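Sensor protein kinase WalK (PDB 4YWZ) is an essential membrane-bound histidine kinase of a two-component system, whose extracellular Cache-type receptor domain probably senses signals outside the cell. Local coordinates at residues Gln47-Leu50 with Ser51-Ala54; Lys16-Ile19 with Thr20-Lys24; Arg80-Ile83 with Asn84-Ala87; Val92-Ala95 with Leu96-Gln100. The protein carries 1 engineered substitution. All coordinates share one frame; numbering follows the deposited sequence.

Contact 1 (Gln47-Leu50 with Ser51-Ala54)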
ATOM      1  N   GLN A  47      10.003 -15.440  16.045  1.00 28.05           N
ATOM      2  CA  GLN A  47      10.886 -14.915  14.981  1.00 29.34           C
ATOM      3  C   GLN A  47      10.349 -15.159  13.596  1.00 27.66           C
ATOM      4  O   GLN A  47      10.348 -14.239  12.752  1.00 28.26           O
ATOM      5  CB  GLN A  47      12.288 -15.490  15.123  1.00 30.68           C
ATOM      6  CG  GLN A  47      13.228 -15.022  14.015  1.00 31.20           C
ATOM      7  CD  GLN A  47      13.676 -13.595  14.258  1.00 30.45           C
ATOM      8  OE1 GLN A  47      14.309 -13.311  15.266  1.00 33.17           O
ATOM      9  NE2 GLN A  47      13.324 -12.688  13.350  1.00 30.63           N
ATOM     10  N   ASN A  48       9.834 -16.362  13.309  1.00 27.14           N
ATOM     11  CA  ASN A  48       9.304 -16.621  12.000  1.00 28.90           C
ATOM     12  C   ASN A  48       8.093 -15.769  11.719  1.00 29.15           C
ATOM     13  O   ASN A  48       7.927 -15.283  10.591  1.00 28.39           O
ATOM     14  CB  ASN A  48       8.903 -18.115  11.909  1.00 30.37           C
ATOM     15  CG  ASN A  48       8.158 -18.443  10.659  1.00 38.38           C
ATOM     16  OD1 ASN A  48       8.747 -18.445   9.563  1.00 39.47           O
ATOM     17  ND2 ASN A  48       6.813 -18.647  10.782  1.00 36.66           N
ATOM     18  N   LEU A  49       7.204 -15.569  12.727  1.00 23.03           N
ATOM     19  CA  LEU A  49       6.045 -14.779  12.447  1.00 24.79           C
ATOM     20  C   LEU A  49       6.507 -13.349  12.104  1.00 21.91           C
ATOM     21  O   LEU A  49       5.926 -12.700  11.224  1.00 22.74           O
ATOM     22  CB  LEU A  49       5.098 -14.797  13.662  1.00 24.26           C
ATOM     23  CG  LEU A  49       4.243 -16.095  13.720  1.00 26.14           C
ATOM     24  CD1 LEU A  49       3.709 -16.109  15.179  1.00 26.58           C
ATOM     25  CD2 LEU A  49       3.171 -16.109  12.727  1.00 26.73           C
ATOM     26  N   LEU A  50       7.422 -12.828  12.912  1.00 22.27           N
ATOM     27  CA  LEU A  50       7.863 -11.488  12.720  1.00 21.95           C
ATOM     28  C   LEU A  50       8.391 -11.321  11.320  1.00 24.01           C
ATOM     29  O   LEU A  50       8.024 -10.393  10.597  1.00 23.06           O
ATOM     30  CB  LEU A  50       8.976 -11.105  13.651  1.00 23.31           C
ATOM     31  CG  LEU A  50       8.670 -10.399  14.946  1.00 29.41           C
ATOM     32  CD1 LEU A  50       7.306 -10.473  15.627  1.00 28.28           C
ATOM     33  CD2 LEU A  50       9.873 -10.334  15.890  1.00 31.15           C
ATOM     34  N   SER A  51       9.216 -12.240  10.960  1.00 23.27           N
ATOM     35  CA  SER A  51       9.839 -12.190   9.594  1.00 26.82           C
ATOM     36  C   SER A  51       8.884 -12.296   8.422  1.00 28.64           C
ATOM     37  O   SER A  51       9.092 -11.555   7.408  1.00 27.91           O
ATOM     38  CB  SER A  51      10.898 -13.289   9.524  1.00 28.37           C
ATOM     39  OG  SER A  51      12.008 -12.843  10.302  1.00 29.46           O
ATOM     40  N   GLU A  52       7.842 -13.134   8.520  1.00 22.77           N
ATOM     41  CA  GLU A  52       6.812 -13.239   7.482  1.00 24.83           C
ATOM     42  C   GLU A  52       6.135 -11.930   7.288  1.00 26.12           C
ATOM     43  O   GLU A  52       5.897 -11.467   6.179  1.00 24.72           O
ATOM     44  CB  GLU A  52       5.762 -14.240   7.867  1.00 27.84           C
ATOM     45  CG  GLU A  52       6.220 -15.680   7.770  1.00 28.06           C
ATOM     46  CD  GLU A  52       5.209 -16.677   8.335  1.00 34.48           C
ATOM     47  OE1 GLU A  52       4.145 -16.285   8.864  1.00 30.35           O
ATOM     48  OE2 GLU A  52       5.469 -17.886   8.175  1.00 35.58           O
ATOM     49  N   TYR A  53       5.726 -11.294   8.396  1.00 24.17           N
ATOM     50  CA  TYR A  53       5.074 -10.048   8.326  1.00 21.82           C
ATOM     51  C   TYR A  53       5.922  -8.868   7.760  1.00 19.31           C
ATOM     52  O   TYR A  53       5.334  -7.946   7.084  1.00 22.78           O
ATOM     53  CB  TYR A  53       4.400  -9.701   9.705  1.00 23.96           C
ATOM     54  CG  TYR A  53       3.107 -10.464   9.929  1.00 20.65           C
ATOM     55  CD1 TYR A  53       1.905  -9.842   9.801  1.00 21.40           C
ATOM     56  CD2 TYR A  53       3.110 -11.771  10.283  1.00 22.48           C
ATOM     57  CE1 TYR A  53       0.694 -10.531   9.950  1.00 22.62           C
ATOM     58  CE2 TYR A  53       1.918 -12.460  10.419  1.00 23.50           C
ATOM     59  CZ  TYR A  53       0.747 -11.808  10.308  1.00 23.68           C
ATOM     60  OH  TYR A  53      -0.427 -12.502  10.505  1.00 24.20           O
ATOM     61  N   ALA A  54       7.200  -8.891   8.094  1.00 23.18           N
ATOM     62  CA  ALA A  54       8.079  -7.781   7.748  1.00 25.17           C
ATOM     63  C   ALA A  54       8.431  -7.847   6.271  1.00 27.71           C
ATOM     64  O   ALA A  54       8.971  -6.879   5.739  1.00 27.31           O
ATOM     65  CB  ALA A  54       9.345  -7.751   8.588  1.00 24.18           C
TER
HETATM   66  O   HOH W   1       7.667 -18.617   6.925  1.00 55.49           O
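Gln-47 to Leu-50 and Ser-51 to Ala-54 are consecutive turns of one α-helix, 46-54, in the Cache-type receptor domain. Their backbones are joined by four i to i+4 bonds: Ser-51 N to Gln-47 O, Glu-52 N to Asn-48 O, Tyr-53 N to Leu-49 O and Ala-54 N to Leu-50 O, the third of these the straightest at 171°. On the outer side, Asn-48 and Glu-52 form an i, i+4 polar pair. The Asn-48 amide, swung forward toward the following turn with CG anti to the backbone N (chi1 172°), stands 79° from the carboxylate plane, and its ND2 makes a weak bond of 3.0 Å to Glu-52 OE2. Leu-50 faces inward onto Ile-62 and Phe-64 of the sheet, while Leu-49 leans on Leu-26 of helix 7-37. Tyr-53 also packs against that helix and against Ile-150 of the second subunit; its ring turns an edge to the preceding turn, with CD2 3.1 Å from Leu-49 O. Gln-47, its chain bent at chi2, sends NE2 to Thr-74 O. A water lies between the two members of the outer pair, 2.9 Å from Asn-48 OD1 and 2.6 Å from Glu-52 OE2.

Contact 2 (Lys16-Ile19 with Thr20-Lys24); sequences KKNI and TQYAK
Thr-20 turns its hydroxyl back onto Lys-17 O, a tight i to i-3 side-chain-to-backbone bond in the middle of the long helix 7-37. With chi1 at 66°, OG1 sits between its own backbone N and carbonyl carbon, 2.8 Å from Lys-17 O. The same carbonyl also takes Gln-21 N at 2.9 Å, but the two donors arrive differently: the amide comes nearly head-on, at a C=O...N angle of 162°, whereas the hydroxyl approaches from the flank at 112°. The methyl of Thr-20 is pressed against the previous turn, CG2 lying 3.0 Å from Lys-16 O. Tyr-22 sets its ring edge against Asn-18 O, with CD2 3.3 Å away, and runs beside the Asn-18 side chain, amide and ring planes nearly perpendicular.

The looser side is carried by Lys-17 and Gln-21. Both chains are extended beyond CG and slant across each other, Lys-17 CE touching Gln-21 NE2 at 3.3 Å; a water accepts from Gln-21 NE2 and, weakly, from Lys-17 NZ. Asn-14 of the second subunit donates to both Asn-18 OD1 and Gln-21 OE1, which places this flank at the dimer interface. On the side facing its own sheet, Ile-19 packs on Trp-118 and Ser-138, and Thr-20 and Ala-23 meet Tyr-120, so the helix lies over strands 114-126 and 129-138.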
ATOM      1  N   LYS A  16      -1.878   3.781   7.216  1.00 20.25           N
ATOM      2  CA  LYS A  16      -1.884   3.452   8.691  1.00 19.80           C
ATOM      3  C   LYS A  16      -2.869   2.324   8.946  1.00 21.55           C
ATOM      4  O   LYS A  16      -2.551   1.335   9.620  1.00 21.59           O
ATOM      5  CB  LYS A  16      -2.204   4.659   9.511  1.00 19.51           C
ATOM      6  CG  LYS A  16      -1.104   5.708   9.475  1.00 20.69           C
ATOM      7  CD  LYS A  16      -1.579   6.939  10.200  1.00 21.94           C
ATOM      8  CE  LYS A  16      -0.558   7.999  10.125  1.00 27.72           C
ATOM      9  NZ  LYS A  16      -0.941   9.224  10.879  1.00 28.39           N
ATOM     10  N   LYS A  17      -4.032   2.398   8.281  1.00 21.74           N
ATOM     11  CA  LYS A  17      -5.091   1.357   8.501  1.00 22.11           C
ATOM     12  C   LYS A  17      -4.608   0.043   8.071  1.00 21.71           C
ATOM     13  O   LYS A  17      -4.729  -0.993   8.750  1.00 25.35           O
ATOM     14  CB  LYS A  17      -6.369   1.712   7.809  1.00 25.37           C
ATOM     15  CG  LYS A  17      -7.513   0.734   8.088  1.00 35.40           C
ATOM     16  CD  LYS A  17      -8.718   1.148   7.212  1.00 38.24           C
ATOM     17  CE  LYS A  17      -9.822   0.145   7.412  1.00 48.89           C
ATOM     18  NZ  LYS A  17     -10.970   0.505   6.541  1.00 50.98           N
ATOM     19  N   ASN A  18      -3.949  -0.014   6.924  1.00 22.21           N
ATOM     20  CA  ASN A  18      -3.309  -1.175   6.450  1.00 21.90           C
ATOM     21  C   ASN A  18      -2.242  -1.873   7.375  1.00 21.36           C
ATOM     22  O   ASN A  18      -2.254  -3.099   7.636  1.00 23.86           O
ATOM     23  CB  ASN A  18      -2.750  -0.788   5.129  1.00 29.97           C
ATOM     24  CG  ASN A  18      -2.557  -1.946   4.204  1.00 27.24           C
ATOM     25  OD1 ASN A  18      -3.540  -2.649   3.798  1.00 22.94           O
ATOM     26  ND2 ASN A  18      -1.311  -2.218   3.906  1.00 26.84           N
ATOM     27  N   ILE A  19      -1.305  -1.084   7.866  1.00 20.69           N
ATOM     28  CA  ILE A  19      -0.304  -1.522   8.821  1.00 19.40           C
ATOM     29  C   ILE A  19      -1.067  -2.074  10.068  1.00 19.32           C
ATOM     30  O   ILE A  19      -0.667  -3.100  10.595  1.00 19.59           O
ATOM     31  CB  ILE A  19       0.619  -0.399   9.231  1.00 20.29           C
ATOM     32  CG1 ILE A  19       1.537   0.102   8.080  1.00 22.98           C
ATOM     33  CG2 ILE A  19       1.477  -0.794  10.414  1.00 21.27           C
ATOM     34  CD1 ILE A  19       2.299  -0.951   7.371  1.00 27.13           C
ATOM     35  N   THR A  20      -2.000  -1.305  10.581  1.00 18.77           N
ATOM     36  CA  THR A  20      -2.695  -1.724  11.820  1.00 19.91           C
ATOM     37  C   THR A  20      -3.468  -3.053  11.679  1.00 21.09           C
ATOM     38  O   THR A  20      -3.491  -3.876  12.608  1.00 21.52           O
ATOM     39  CB  THR A  20      -3.638  -0.674  12.389  1.00 23.79           C
ATOM     40  OG1 THR A  20      -4.721  -0.452  11.516  1.00 30.66           O
ATOM     41  CG2 THR A  20      -2.974   0.658  12.545  1.00 24.34           C
ATOM     42  N   GLN A  21      -4.109  -3.271  10.516  1.00 21.74           N
ATOM     43  CA  GLN A  21      -4.842  -4.522  10.303  1.00 22.71           C
ATOM     44  C   GLN A  21      -3.814  -5.673  10.194  1.00 22.52           C
ATOM     45  O   GLN A  21      -4.049  -6.769  10.720  1.00 23.32           O
ATOM     46  CB  GLN A  21      -5.745  -4.377   9.082  1.00 22.35           C
ATOM     47  CG  GLN A  21      -6.899  -3.468   9.295  1.00 26.49           C
ATOM     48  CD  GLN A  21      -7.720  -3.218   8.039  1.00 31.30           C
ATOM     49  OE1 GLN A  21      -7.168  -3.194   6.984  1.00 34.20           O
ATOM     50  NE2 GLN A  21      -9.018  -2.998   8.180  1.00 35.88           N
ATOM     51  N   TYR A  22      -2.659  -5.499   9.482  1.00 20.83           N
ATOM     52  CA  TYR A  22      -1.633  -6.530   9.480  1.00 21.97           C
ATOM     53  C   TYR A  22      -1.108  -6.816  10.903  1.00 24.01           C
ATOM     54  O   TYR A  22      -0.877  -7.998  11.314  1.00 21.95           O
ATOM     55  CB  TYR A  22      -0.453  -6.175   8.594  1.00 24.19           C
ATOM     56  CG  TYR A  22      -0.599  -6.632   7.175  1.00 26.11           C
ATOM     57  CD1 TYR A  22      -0.432  -7.965   6.824  1.00 25.03           C
ATOM     58  CD2 TYR A  22      -0.800  -5.694   6.131  1.00 33.08           C
ATOM     59  CE1 TYR A  22      -0.642  -8.407   5.471  1.00 28.37           C
ATOM     60  CE2 TYR A  22      -0.936  -6.106   4.802  1.00 39.51           C
ATOM     61  CZ  TYR A  22      -0.847  -7.468   4.466  1.00 36.24           C
ATOM     62  OH  TYR A  22      -1.002  -7.864   3.098  1.00 34.07           O
ATOM     63  N   ALA A  23      -0.828  -5.720  11.647  1.00 20.19           N
ATOM     64  CA  ALA A  23      -0.190  -5.881  12.937  1.00 19.29           C
ATOM     65  C   ALA A  23      -1.157  -6.657  13.889  1.00 18.87           C
ATOM     66  O   ALA A  23      -0.707  -7.392  14.711  1.00 19.79           O
ATOM     67  CB  ALA A  23       0.108  -4.533  13.534  1.00 18.73           C
ATOM     68  N   LYS A  24      -2.436  -6.409  13.762  1.00 18.35           N
ATOM     69  CA  LYS A  24      -3.446  -7.079  14.624  1.00 19.68           C
ATOM     70  C   LYS A  24      -3.382  -8.568  14.364  1.00 19.40           C
ATOM     71  O   LYS A  24      -3.446  -9.373  15.261  1.00 19.44           O
ATOM     72  CB  LYS A  24      -4.836  -6.557  14.398  1.00 22.61           C
ATOM     73  CG  LYS A  24      -5.875  -7.232  15.337  1.00 25.71           C
ATOM     74  CD  LYS A  24      -5.489  -7.295  16.810  1.00 30.15           C
ATOM     75  CE  LYS A  24      -6.705  -7.701  17.683  1.00 37.91           C
ATOM     76  NZ  LYS A  24      -6.262  -7.549  19.095  1.00 38.59           N
TER
HETATM   77  O   HOH W   2     -10.231  -2.319   5.257  1.00 41.14           O

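Contact 3 (Arg80-Ile83 with Asn84-Ala87); sequences RSLI and NQKA
Gln-85 folds its side chain back across the start of the turn that it closes, reaching Ser-81 and Leu-82. Its CG is anti to its own carbonyl carbon (chi1 -57°) and the chain then runs extended, carrying CG to 3.4 Å from Leu-82 O and the amide over the backbone of Ser-81. There OE1 stands 3.1 Å from Ser-81 O; since both are acceptors, this is a close approach without a bond. OE1 also lies 3.7 Å from Leu-82 CD2, the two side chains crossing at about a right angle. In the middle of the turn, the neighbours Ile-83 and Asn-84 meet through their branches: Ile-83 places CG2 anti to its backbone N, beside the peptide link, where this methyl is 3.7 Å from Asn-84 ND2. Backbone bonding to Ile-71 from both Asn-84 and Gln-85 ties this surface loop to strand 71-74, and Lys-86 NZ reaches Asp-68 O. Gln-85 N returns to Leu-82 O at 3.0 Å, the donor lying above the carbonyl plane. With Asn-84 at a positive phi of 72°, Leu-82 to Gln-85 make a type II beta turn that starts on the last residue of a 3-10 segment.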
ATOM      1  N   ARG A  80      20.782  -7.089  14.903  1.00 33.67           N
ATOM      2  CA  ARG A  80      20.934  -8.198  15.834  1.00 36.22           C
ATOM      3  C   ARG A  80      21.653  -7.824  17.162  1.00 28.67           C
ATOM      4  O   ARG A  80      21.385  -8.477  18.215  1.00 28.75           O
ATOM      5  CB  ARG A  80      21.524  -9.447  15.110  1.00 47.24           C
ATOM      6  CG  ARG A  80      22.970  -9.812  15.465  1.00 60.41           C
ATOM      7  CD  ARG A  80      23.537 -10.922  14.550  1.00 73.98           C
ATOM      8  NE  ARG A  80      23.605 -10.479  13.144  1.00 82.18           N
ATOM      9  CZ  ARG A  80      24.460  -9.570  12.660  1.00 79.93           C
ATOM     10  NH1 ARG A  80      25.365  -8.995  13.447  1.00 79.53           N
ATOM     11  NH2 ARG A  80      24.417  -9.231  11.373  1.00 77.94           N
ATOM     12  N   SER A  81      22.502  -6.796  17.173  1.00 29.97           N
ATOM     13  CA  SER A  81      23.071  -6.332  18.433  1.00 33.93           C
ATOM     14  C   SER A  81      22.045  -5.806  19.492  1.00 33.78           C
ATOM     15  O   SER A  81      22.335  -5.800  20.690  1.00 31.37           O
ATOM     16  CB  SER A  81      24.161  -5.318  18.210  1.00 36.66           C
ATOM     17  OG  SER A  81      23.696  -4.124  17.629  1.00 37.09           O
ATOM     18  N   LEU A  82      20.836  -5.381  19.056  1.00 27.27           N
ATOM     19  CA  LEU A  82      19.823  -4.943  20.000  1.00 26.29           C
ATOM     20  C   LEU A  82      19.254  -6.062  20.836  1.00 23.67           C
ATOM     21  O   LEU A  82      18.668  -5.775  21.892  1.00 26.42           O
ATOM     22  CB  LEU A  82      18.665  -4.255  19.278  1.00 25.11           C
ATOM     23  CG  LEU A  82      18.996  -3.012  18.431  1.00 29.35           C
ATOM     24  CD1 LEU A  82      17.712  -2.510  17.821  1.00 30.49           C
ATOM     25  CD2 LEU A  82      19.704  -1.963  19.293  1.00 34.56           C
ATOM     26  N   ILE A  83      19.308  -7.313  20.362  1.00 24.44           N
ATOM     27  CA  ILE A  83      18.672  -8.439  21.074  1.00 24.76           C
ATOM     28  C   ILE A  83      19.244  -8.487  22.503  1.00 25.13           C
ATOM     29  O   ILE A  83      20.476  -8.356  22.706  1.00 26.66           O
ATOM     30  CB  ILE A  83      18.860  -9.773  20.301  1.00 27.07           C
ATOM     31  CG1 ILE A  83      18.153  -9.676  18.936  1.00 35.26           C
ATOM     32  CG2 ILE A  83      18.361 -10.966  21.101  1.00 29.25           C
ATOM     33  CD1 ILE A  83      18.728 -10.633  17.932  1.00 40.79           C
ATOM     34  N   ASN A  84      18.371  -8.675  23.474  1.00 25.91           N
ATOM     35  CA  ASN A  84      18.643  -8.686  24.887  1.00 26.73           C
ATOM     36  C   ASN A  84      18.978  -7.337  25.560  1.00 26.39           C
ATOM     37  O   ASN A  84      19.221  -7.301  26.762  1.00 28.88           O
ATOM     38  CB  ASN A  84      19.758  -9.701  25.193  1.00 32.46           C
ATOM     39  CG  ASN A  84      19.297 -11.106  24.914  1.00 33.91           C
ATOM     40  OD1 ASN A  84      18.173 -11.460  25.210  1.00 38.28           O
ATOM     41  ND2 ASN A  84      20.115 -11.869  24.261  1.00 39.72           N
ATOM     42  N   GLN A  85      18.956  -6.261  24.814  1.00 26.80           N
ATOM     43  CA  GLN A  85      19.056  -4.935  25.373  1.00 25.64           C
ATOM     44  C   GLN A  85      17.689  -4.409  25.749  1.00 24.49           C
ATOM     45  O   GLN A  85      16.687  -4.800  25.187  1.00 22.55           O
ATOM     46  CB  GLN A  85      19.744  -4.027  24.371  1.00 25.73           C
ATOM     47  CG  GLN A  85      21.109  -4.595  24.003  1.00 33.72           C
ATOM     48  CD  GLN A  85      22.046  -3.740  23.178  1.00 49.71           C
ATOM     49  OE1 GLN A  85      21.688  -3.154  22.154  1.00 52.41           O
ATOM     50  NE2 GLN A  85      23.309  -3.758  23.579  1.00 60.93           N
ATOM     51  N   LYS A  86      17.664  -3.485  26.719  1.00 23.92           N
ATOM     52  CA  LYS A  86      16.501  -2.712  27.000  1.00 22.97           C
ATOM     53  C   LYS A  86      16.143  -1.793  25.842  1.00 22.99           C
ATOM     54  O   LYS A  86      16.991  -1.141  25.256  1.00 23.48           O
ATOM     55  CB  LYS A  86      16.762  -1.821  28.250  1.00 26.45           C
ATOM     56  CG  LYS A  86      16.875  -2.598  29.566  1.00 30.81           C
ATOM     57  CD  LYS A  86      15.551  -2.939  30.199  1.00 36.29           C
ATOM     58  CE  LYS A  86      15.789  -3.951  31.321  1.00 42.77           C
ATOM     59  NZ  LYS A  86      14.580  -4.057  32.202  1.00 42.53           N
ATOM     60  N   ALA A  87      14.840  -1.715  25.536  1.00 22.65           N
ATOM     61  CA  ALA A  87      14.360  -0.849  24.442  1.00 23.34           C
ATOM     62  C   ALA A  87      14.519   0.619  24.783  1.00 21.18           C
ATOM     63  O   ALA A  87      14.772   1.416  23.861  1.00 21.61           O
ATOM     64  CB  ALA A  87      12.901  -1.136  24.162  1.00 22.80           C
TER

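Contact 4 (Val92-Ala95 with Leu96-Gln100); sequences VQKA and LSLGQ
Val-92 and Leu-96, one turn apart on helix 90-98, lie side by side and point the same way, Val-92 CG1 meeting Leu-96 CD1 at 4.0 Å. Val-92 has CG1 anti to its backbone N (chi1 168°), which turns this methyl along the helix toward the next turn. Both side chains face the sheet: each touches Asn-133, Leu-96 adds Val-130, and Val-92 adds Asn-121. Lys-94 and Leu-98 make a second i, i+4 pair on the outer face, but slanted. The lysine chain is fully extended, and Leu-98 CD1 rests against its methylene groups, 3.6 Å from both Lys-94 CG and CE.

Polar contacts run along the backbone between these pairs. Gln-93 O takes Ser-97 N at 2.9 Å and has Ser-97 OG 3.0 Å away, while the Gln-93 amide is directed to Gln-69. The helix ends at Gly-99, whose positive phi of 63° breaks the spiral; its N makes a weak bond to Ala-95 O at 2.8 Å. Beyond it the chain doubles back, and Gln-100 O comes within 3.4 Å of Ala-95 CA in a CH...O contact. The chemistry is therefore mixed: Val-92 and Leu-96 present an apolar face to the sheet, where they meet asparagines as well as Val-130; the lysine hydrocarbon lies against one methyl of Leu-98, which remains largely at the surface; and regular backbone bonds run up to Leu-98, giving way from Gly-99 on to a weak one and a CH...O contact.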
ATOM      1  N   VAL A  92       6.917   2.434  23.817  1.00 17.51           N
ATOM      2  CA  VAL A  92       6.827   0.984  24.128  1.00 17.61           C
ATOM      3  C   VAL A  92       6.324   0.825  25.580  1.00 17.67           C
ATOM      4  O   VAL A  92       5.438   0.018  25.871  1.00 18.14           O
ATOM      5  CB  VAL A  92       8.149   0.259  23.936  1.00 17.32           C
ATOM      6  CG1 VAL A  92       8.201  -1.172  24.510  1.00 17.03           C
ATOM      7  CG2 VAL A  92       8.530   0.244  22.453  1.00 19.39           C
ATOM      8  N   GLN A  93       6.929   1.584  26.503  1.00 18.91           N
ATOM      9  CA  GLN A  93       6.515   1.577  27.936  1.00 20.19           C
ATOM     10  C   GLN A  93       5.032   1.889  28.058  1.00 19.98           C
ATOM     11  O   GLN A  93       4.352   1.217  28.872  1.00 20.01           O
ATOM     12  CB  GLN A  93       7.362   2.561  28.749  1.00 22.53           C
ATOM     13  CG  GLN A  93       8.836   2.212  28.851  1.00 30.32           C
ATOM     14  CD  GLN A  93       9.883   3.309  29.308  1.00 33.94           C
ATOM     15  OE1 GLN A  93       9.720   4.487  29.127  1.00 33.98           O
ATOM     16  NE2 GLN A  93      10.997   2.843  29.789  1.00 41.37           N
ATOM     17  N   LYS A  94       4.562   2.894  27.295  1.00 18.19           N
ATOM     18  CA  LYS A  94       3.177   3.299  27.320  1.00 19.51           C
ATOM     19  C   LYS A  94       2.273   2.095  26.904  1.00 19.85           C
ATOM     20  O   LYS A  94       1.292   1.731  27.537  1.00 21.08           O
ATOM     21  CB  LYS A  94       2.889   4.567  26.618  1.00 21.73           C
ATOM     22  CG  LYS A  94       1.474   5.003  26.642  1.00 25.09           C
ATOM     23  CD  LYS A  94       1.302   6.333  25.904  1.00 28.69           C
ATOM     24  CE  LYS A  94      -0.074   6.865  26.131  1.00 40.62           C
ATOM     25  NZ  LYS A  94      -0.533   7.810  25.094  1.00 48.62           N
ATOM     26  N   ALA A  95       2.598   1.453  25.797  1.00 18.75           N
ATOM     27  CA  ALA A  95       1.793   0.275  25.364  1.00 18.91           C
ATOM     28  C   ALA A  95       1.785  -0.853  26.354  1.00 19.11           C
ATOM     29  O   ALA A  95       0.760  -1.475  26.605  1.00 19.70           O
ATOM     30  CB  ALA A  95       2.364  -0.224  24.033  1.00 18.82           C
ATOM     31  N   LEU A  96       2.944  -1.148  26.906  1.00 18.30           N
ATOM     32  CA  LEU A  96       3.085  -2.230  27.893  1.00 19.39           C
ATOM     33  C   LEU A  96       2.227  -1.919  29.138  1.00 23.13           C
ATOM     34  O   LEU A  96       1.613  -2.858  29.723  1.00 23.59           O
ATOM     35  CB  LEU A  96       4.515  -2.397  28.273  1.00 20.37           C
ATOM     36  CG  LEU A  96       5.475  -3.055  27.292  1.00 17.82           C
ATOM     37  CD1 LEU A  96       6.869  -2.961  27.818  1.00 21.07           C
ATOM     38  CD2 LEU A  96       5.154  -4.516  26.873  1.00 20.76           C
ATOM     39  N   SER A  97       2.285  -0.685  29.581  1.00 22.47           N
ATOM     40  CA  SER A  97       1.512  -0.279  30.843  1.00 23.43           C
ATOM     41  C   SER A  97       0.077  -0.160  30.719  1.00 26.39           C
ATOM     42  O   SER A  97      -0.653  -0.430  31.661  1.00 26.48           O
ATOM     43  CB  SER A  97       1.983   1.082  31.405  1.00 28.16           C
ATOM     44  OG  SER A  97       3.349   0.963  31.723  1.00 35.87           O
ATOM     45  N   LEU A  98      -0.362   0.407  29.631  1.00 20.21           N
ATOM     46  CA  LEU A  98      -1.771   0.665  29.343  1.00 22.44           C
ATOM     47  C   LEU A  98      -2.439  -0.498  28.684  1.00 23.14           C
ATOM     48  O   LEU A  98      -3.687  -0.586  28.712  1.00 23.09           O
ATOM     49  CB  LEU A  98      -1.972   1.912  28.525  1.00 25.27           C
ATOM     50  CG  LEU A  98      -1.491   3.274  29.093  1.00 28.93           C
ATOM     51  CD1 LEU A  98      -1.768   4.406  28.162  1.00 28.69           C
ATOM     52  CD2 LEU A  98      -2.193   3.491  30.424  1.00 32.90           C
ATOM     53  N   GLY A  99      -1.675  -1.421  28.019  1.00 21.40           N
ATOM     54  CA  GLY A  99      -2.316  -2.437  27.192  1.00 22.69           C
ATOM     55  C   GLY A  99      -3.092  -1.875  26.010  1.00 22.20           C
ATOM     56  O   GLY A  99      -4.102  -2.449  25.631  1.00 22.66           O
ATOM     57  N   GLN A 100      -2.672  -0.732  25.456  1.00 21.32           N
ATOM     58  CA  GLN A 100      -3.294  -0.107  24.357  1.00 20.96           C
ATOM     59  C   GLN A 100      -2.238   0.164  23.269  1.00 18.93           C
ATOM     60  O   GLN A 100      -1.109   0.517  23.604  1.00 19.66           O
ATOM     61  CB  GLN A 100      -3.927   1.212  24.756  1.00 23.40           C
ATOM     62  CG  GLN A 100      -5.094   1.066  25.778  1.00 29.01           C
ATOM     63  CD  GLN A 100      -5.573   2.415  26.327  1.00 39.82           C
ATOM     64  OE1 GLN A 100      -5.023   3.510  26.036  1.00 48.05           O
ATOM     65  NE2 GLN A 100      -6.623   2.342  27.132  1.00 53.84           N
TER

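In the fold
The four contacts follow one another along the chain in the order 2, 1, 3, 4, each made within a few residues. Contacts 1 and 2 touch directly, Tyr-53 CE1 lying 3.3 Å from Tyr-22 O, so helix 46-54 and the long helix 7-37 pack on each other and both border the second subunit. Contact 3 stays apart on the surface, its nearest atoms about 6 Å from contact 1 and about 5 Å from contact 4. Contacts 1 and 4 lie on opposite sides of the chain's centre, their own centres about 22 Å apart.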